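Local coordinates for relaxosome protein TraM (Escherichia coli, PDB 4QPO) that binds plasmid DNA as a homotetramer within the relaxosome, which supports nicking at the origin of transfer during conjugative DNA transfer, at residues Y12-R22 / V32-L41. Numbering follows the deposited sequence.
Sequences YEKINAIIEKR and VSFSATASML
The F34 ring carries the CG2 methyl of I15 over one face, a CH-pi contact of 4.0 Å from CG2 to the ring centroid. At its edge lie two oxygens, N16 OD1 near the ring plane and the backbone O of Y12 in it. The Y12 ring meets F34 obliquely, planes 34° apart, with Y12 CD1 3.3 Å from F34 CZ. Both aromatic side chains run anti to their backbone N (chi1 -177° for F34), which brings the ring of each nearer the other helix than its CB direction suggests. With the I19 CD1 methyl against its CA and CB, F34 is a knob in the hole formed by Y12, I15, N16 and I19.

One turn on, T37 is a second knob, among I15, I18, I19 and R22; its CG2 lies 3.7 Å from I15 CG2, while OG1 turns back to S33 O in a weak hydrogen bond. Deeper in, I15 CD1 presses on L41 CD1 at 3.5 Å, tight for two methyls. I19 spreads CG1 and CG2 over V32 O, a carbonyl buried without a polar partner. R22, bent at chi2 and chi3, lays CB and CG against CG2 of the poorly ordered V32. Its guanidinium has T37 OG1 over one face and M40 SD at the edge.

L41 also packs on L42 of the second subunit, and I18 on M53 of that subunit, so this core continues into the dimer. The axes of 12-22 and 34-41 pass 9.8 Å apart at 110°; their parent helices, 9-23 and 34-52, follow strand 2-6 as the two helices of the ribbon-helix-helix fold, the DNA-binding part of TraM.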
loop_
_atom_site.group_PDB
_atom_site.type_symbol
_atom_site.label_atom_id
_atom_site.label_comp_id
_atom_site.label_asym_id
_atom_site.label_seq_id
_atom_site.Cartn_x
_atom_site.Cartn_y
_atom_site.Cartn_z
ATOM N N TYR A 12 2.601 12.198 -11.925
ATOM C CA TYR A 12 3.540 12.160 -13.022
ATOM C C TYR A 12 4.945 12.550 -12.538
ATOM O O TYR A 12 5.920 11.849 -12.819
ATOM C CB TYR A 12 3.076 13.080 -14.155
ATOM C CG TYR A 12 4.034 13.098 -15.321
ATOM C CD1 TYR A 12 3.937 12.161 -16.346
ATOM C CD2 TYR A 12 5.053 14.040 -15.387
ATOM C CE1 TYR A 12 4.829 12.178 -17.409
ATOM C CE2 TYR A 12 5.946 14.059 -16.439
ATOM C CZ TYR A 12 5.831 13.130 -17.447
ATOM O OH TYR A 12 6.728 13.164 -18.492
ATOM N N GLU A 13 5.028 13.647 -11.786
ATOM C CA GLU A 13 6.293 14.100 -11.191
ATOM C C GLU A 13 6.970 13.033 -10.327
ATOM O O GLU A 13 8.187 12.840 -10.412
ATOM C CB GLU A 13 6.066 15.359 -10.347
ATOM C CG GLU A 13 5.821 16.626 -11.146
ATOM C CD GLU A 13 5.506 17.824 -10.260
ATOM O OE1 GLU A 13 5.281 17.633 -9.043
ATOM O OE2 GLU A 13 5.482 18.956 -10.784
ATOM N N LYS A 14 6.185 12.360 -9.488
ATOM C CA LYS A 14 6.714 11.342 -8.588
ATOM C C LYS A 14 7.329 10.177 -9.371
ATOM O O LYS A 14 8.334 9.612 -8.945
ATOM C CB LYS A 14 5.621 10.815 -7.638
ATOM C CG LYS A 14 5.059 11.833 -6.651
ATOM C CD LYS A 14 6.055 12.152 -5.556
ATOM C CE LYS A 14 6.561 10.879 -4.874
ATOM N NZ LYS A 14 7.308 11.171 -3.609
ATOM N N ILE A 15 6.725 9.809 -10.500
ATOM C CA ILE A 15 7.298 8.759 -11.343
ATOM C C ILE A 15 8.689 9.151 -11.851
ATOM O O ILE A 15 9.604 8.332 -11.869
ATOM C CB ILE A 15 6.432 8.436 -12.576
ATOM C CG1 ILE A 15 4.951 8.353 -12.212
ATOM C CG2 ILE A 15 6.923 7.146 -13.228
ATOM C CD1 ILE A 15 4.669 7.363 -11.150
ATOM N N ASN A 16 8.830 10.396 -12.286
ATOM C CA ASN A 16 10.123 10.898 -12.737
ATOM C C ASN A 16 11.195 10.787 -11.666
ATOM O O ASN A 16 12.327 10.399 -11.951
ATOM C CB ASN A 16 9.997 12.346 -13.185
ATOM C CG ASN A 16 9.348 12.470 -14.541
ATOM O OD1 ASN A 16 9.308 11.508 -15.306
ATOM N ND2 ASN A 16 8.854 13.667 -14.860
ATOM N N ALA A 17 10.832 11.135 -10.434
ATOM C CA ALA A 17 11.762 11.069 -9.310
ATOM C C ALA A 17 12.164 9.620 -9.017
ATOM O O ALA A 17 13.297 9.351 -8.629
ATOM C CB ALA A 17 11.152 11.708 -8.080
ATOM N N ILE A 18 11.233 8.690 -9.207
ATOM C CA ILE A 18 11.553 7.275 -9.067
ATOM C C ILE A 18 12.630 6.927 -10.065
ATOM O O ILE A 18 13.651 6.361 -9.697
ATOM C CB ILE A 18 10.342 6.351 -9.306
ATOM C CG1 ILE A 18 9.216 6.654 -8.322
ATOM C CG2 ILE A 18 10.759 4.884 -9.188
ATOM C CD1 ILE A 18 9.546 6.286 -6.923
ATOM N N ILE A 19 12.384 7.283 -11.325
ATOM C CA ILE A 19 13.325 7.068 -12.419
ATOM C C ILE A 19 14.733 7.556 -12.055
ATOM O O ILE A 19 15.717 6.840 -12.243
ATOM C CB ILE A 19 12.859 7.791 -13.709
ATOM C CG1 ILE A 19 11.535 7.209 -14.215
ATOM C CG2 ILE A 19 13.931 7.704 -14.786
ATOM C CD1 ILE A 19 10.951 7.960 -15.394
ATOM N N GLU A 20 14.808 8.772 -11.516
ATOM C CA GLU A 20 16.079 9.392 -11.145
ATOM C C GLU A 20 16.781 8.657 -10.004
ATOM O O GLU A 20 17.991 8.428 -10.050
ATOM C CB GLU A 20 15.857 10.856 -10.754
ATOM C CG GLU A 20 15.831 11.817 -11.923
ATOM C CD GLU A 20 17.218 12.094 -12.481
ATOM O OE1 GLU A 20 18.216 11.791 -11.787
ATOM O OE2 GLU A 20 17.312 12.618 -13.612
ATOM N N LYS A 21 16.014 8.307 -8.976
ATOM C CA LYS A 21 16.546 7.611 -7.807
ATOM C C LYS A 21 17.054 6.213 -8.173
ATOM O O LYS A 21 18.022 5.718 -7.585
ATOM C CB LYS A 21 15.476 7.524 -6.716
ATOM C CG LYS A 21 15.969 6.990 -5.382
ATOM C CD LYS A 21 14.931 7.216 -4.296
ATOM C CE LYS A 21 15.485 6.887 -2.919
ATOM N NZ LYS A 21 14.591 7.346 -1.808
ATOM N N ARG A 22 16.398 5.582 -9.145
ATOM C CA ARG A 22 16.838 4.284 -9.645
ATOM C C ARG A 22 18.177 4.424 -10.364
ATOM O O ARG A 22 19.115 3.686 -10.076
ATOM C CB ARG A 22 15.797 3.670 -10.581
ATOM C CG ARG A 22 14.434 3.404 -9.948
ATOM C CD ARG A 22 14.309 1.994 -9.404
ATOM N NE ARG A 22 12.962 1.449 -9.587
ATOM C CZ ARG A 22 12.595 0.706 -10.626
ATOM N NH1 ARG A 22 13.474 0.417 -11.573
ATOM N NH2 ARG A 22 11.353 0.245 -10.720
ATOM N N VAL A 32 14.665 1.558 -16.755
ATOM C CA VAL A 32 13.834 2.323 -15.812
ATOM C C VAL A 32 13.060 3.459 -16.512
ATOM O O VAL A 32 12.754 4.502 -15.925
ATOM C CB VAL A 32 14.670 2.867 -14.590
ATOM C CG1 VAL A 32 15.440 4.171 -14.879
ATOM C CG2 VAL A 32 13.763 3.049 -13.388
ATOM N N SER A 33 12.691 3.209 -17.765
ATOM C CA SER A 33 11.830 4.113 -18.520
ATOM C C SER A 33 10.532 4.459 -17.776
ATOM O O SER A 33 10.132 3.768 -16.829
ATOM C CB SER A 33 11.489 3.491 -19.867
ATOM O OG SER A 33 10.822 2.259 -19.677
ATOM N N PHE A 34 9.880 5.532 -18.211
ATOM C CA PHE A 34 8.680 6.002 -17.546
ATOM C C PHE A 34 7.614 4.904 -17.546
ATOM O O PHE A 34 7.028 4.582 -16.503
ATOM C CB PHE A 34 8.146 7.272 -18.214
ATOM C CG PHE A 34 6.941 7.855 -17.524
ATOM C CD1 PHE A 34 5.662 7.416 -17.832
ATOM C CD2 PHE A 34 7.083 8.839 -16.560
ATOM C CE1 PHE A 34 4.557 7.953 -17.192
ATOM C CE2 PHE A 34 5.976 9.372 -15.920
ATOM C CZ PHE A 34 4.718 8.928 -16.237
ATOM N N SER A 35 7.379 4.331 -18.719
ATOM C CA SER A 35 6.309 3.350 -18.890
ATOM C C SER A 35 6.550 2.118 -18.044
ATOM O O SER A 35 5.640 1.612 -17.418
ATOM C CB SER A 35 6.175 2.948 -20.361
ATOM O OG SER A 35 5.720 4.038 -21.138
ATOM N N ALA A 36 7.786 1.632 -18.042
ATOM C CA ALA A 36 8.120 0.430 -17.294
ATOM C C ALA A 36 7.796 0.624 -15.818
ATOM O O ALA A 36 7.206 -0.250 -15.183
ATOM C CB ALA A 36 9.590 0.073 -17.482
ATOM N N THR A 37 8.161 1.792 -15.296
ATOM C CA THR A 37 7.928 2.141 -13.906
ATOM C C THR A 37 6.437 2.308 -13.624
ATOM O O THR A 37 5.925 1.774 -12.641
ATOM C CB THR A 37 8.690 3.431 -13.531
ATOM O OG1 THR A 37 10.087 3.151 -13.549
ATOM C CG2 THR A 37 8.321 3.907 -12.140
ATOM N N ALA A 38 5.752 3.041 -14.494
ATOM C CA ALA A 38 4.316 3.235 -14.394
ATOM C C ALA A 38 3.577 1.903 -14.391
ATOM O O ALA A 38 2.668 1.685 -13.606
ATOM C CB ALA A 38 3.821 4.106 -15.550
ATOM N N SER A 39 3.982 1.018 -15.284
ATOM C CA SER A 39 3.347 -0.277 -15.422
ATOM C C SER A 39 3.606 -1.112 -14.175
ATOM O O SER A 39 2.730 -1.837 -13.683
ATOM C CB SER A 39 3.876 -0.956 -16.689
ATOM O OG SER A 39 3.509 -2.317 -16.735
ATOM N N MET A 40 4.811 -0.973 -13.640
ATOM C CA MET A 40 5.199 -1.687 -12.437
ATOM C C MET A 40 4.378 -1.208 -11.257
ATOM O O MET A 40 4.005 -1.992 -10.395
ATOM C CB MET A 40 6.697 -1.499 -12.150
ATOM C CG MET A 40 7.245 -2.415 -11.061
ATOM S SD MET A 40 8.143 -1.525 -9.773
ATOM C CE MET A 40 6.785 -0.708 -8.969
ATOM N N LEU A 41 4.097 0.086 -11.222
ATOM C CA LEU A 41 3.352 0.650 -10.114
ATOM C C LEU A 41 1.874 0.271 -10.176
ATOM O O LEU A 41 1.222 0.112 -9.131
ATOM C CB LEU A 41 3.515 2.163 -10.084
ATOM C CG LEU A 41 4.862 2.686 -9.605
ATOM C CD1 LEU A 41 4.917 4.158 -9.875
ATOM C CD2 LEU A 41 5.057 2.400 -8.111
#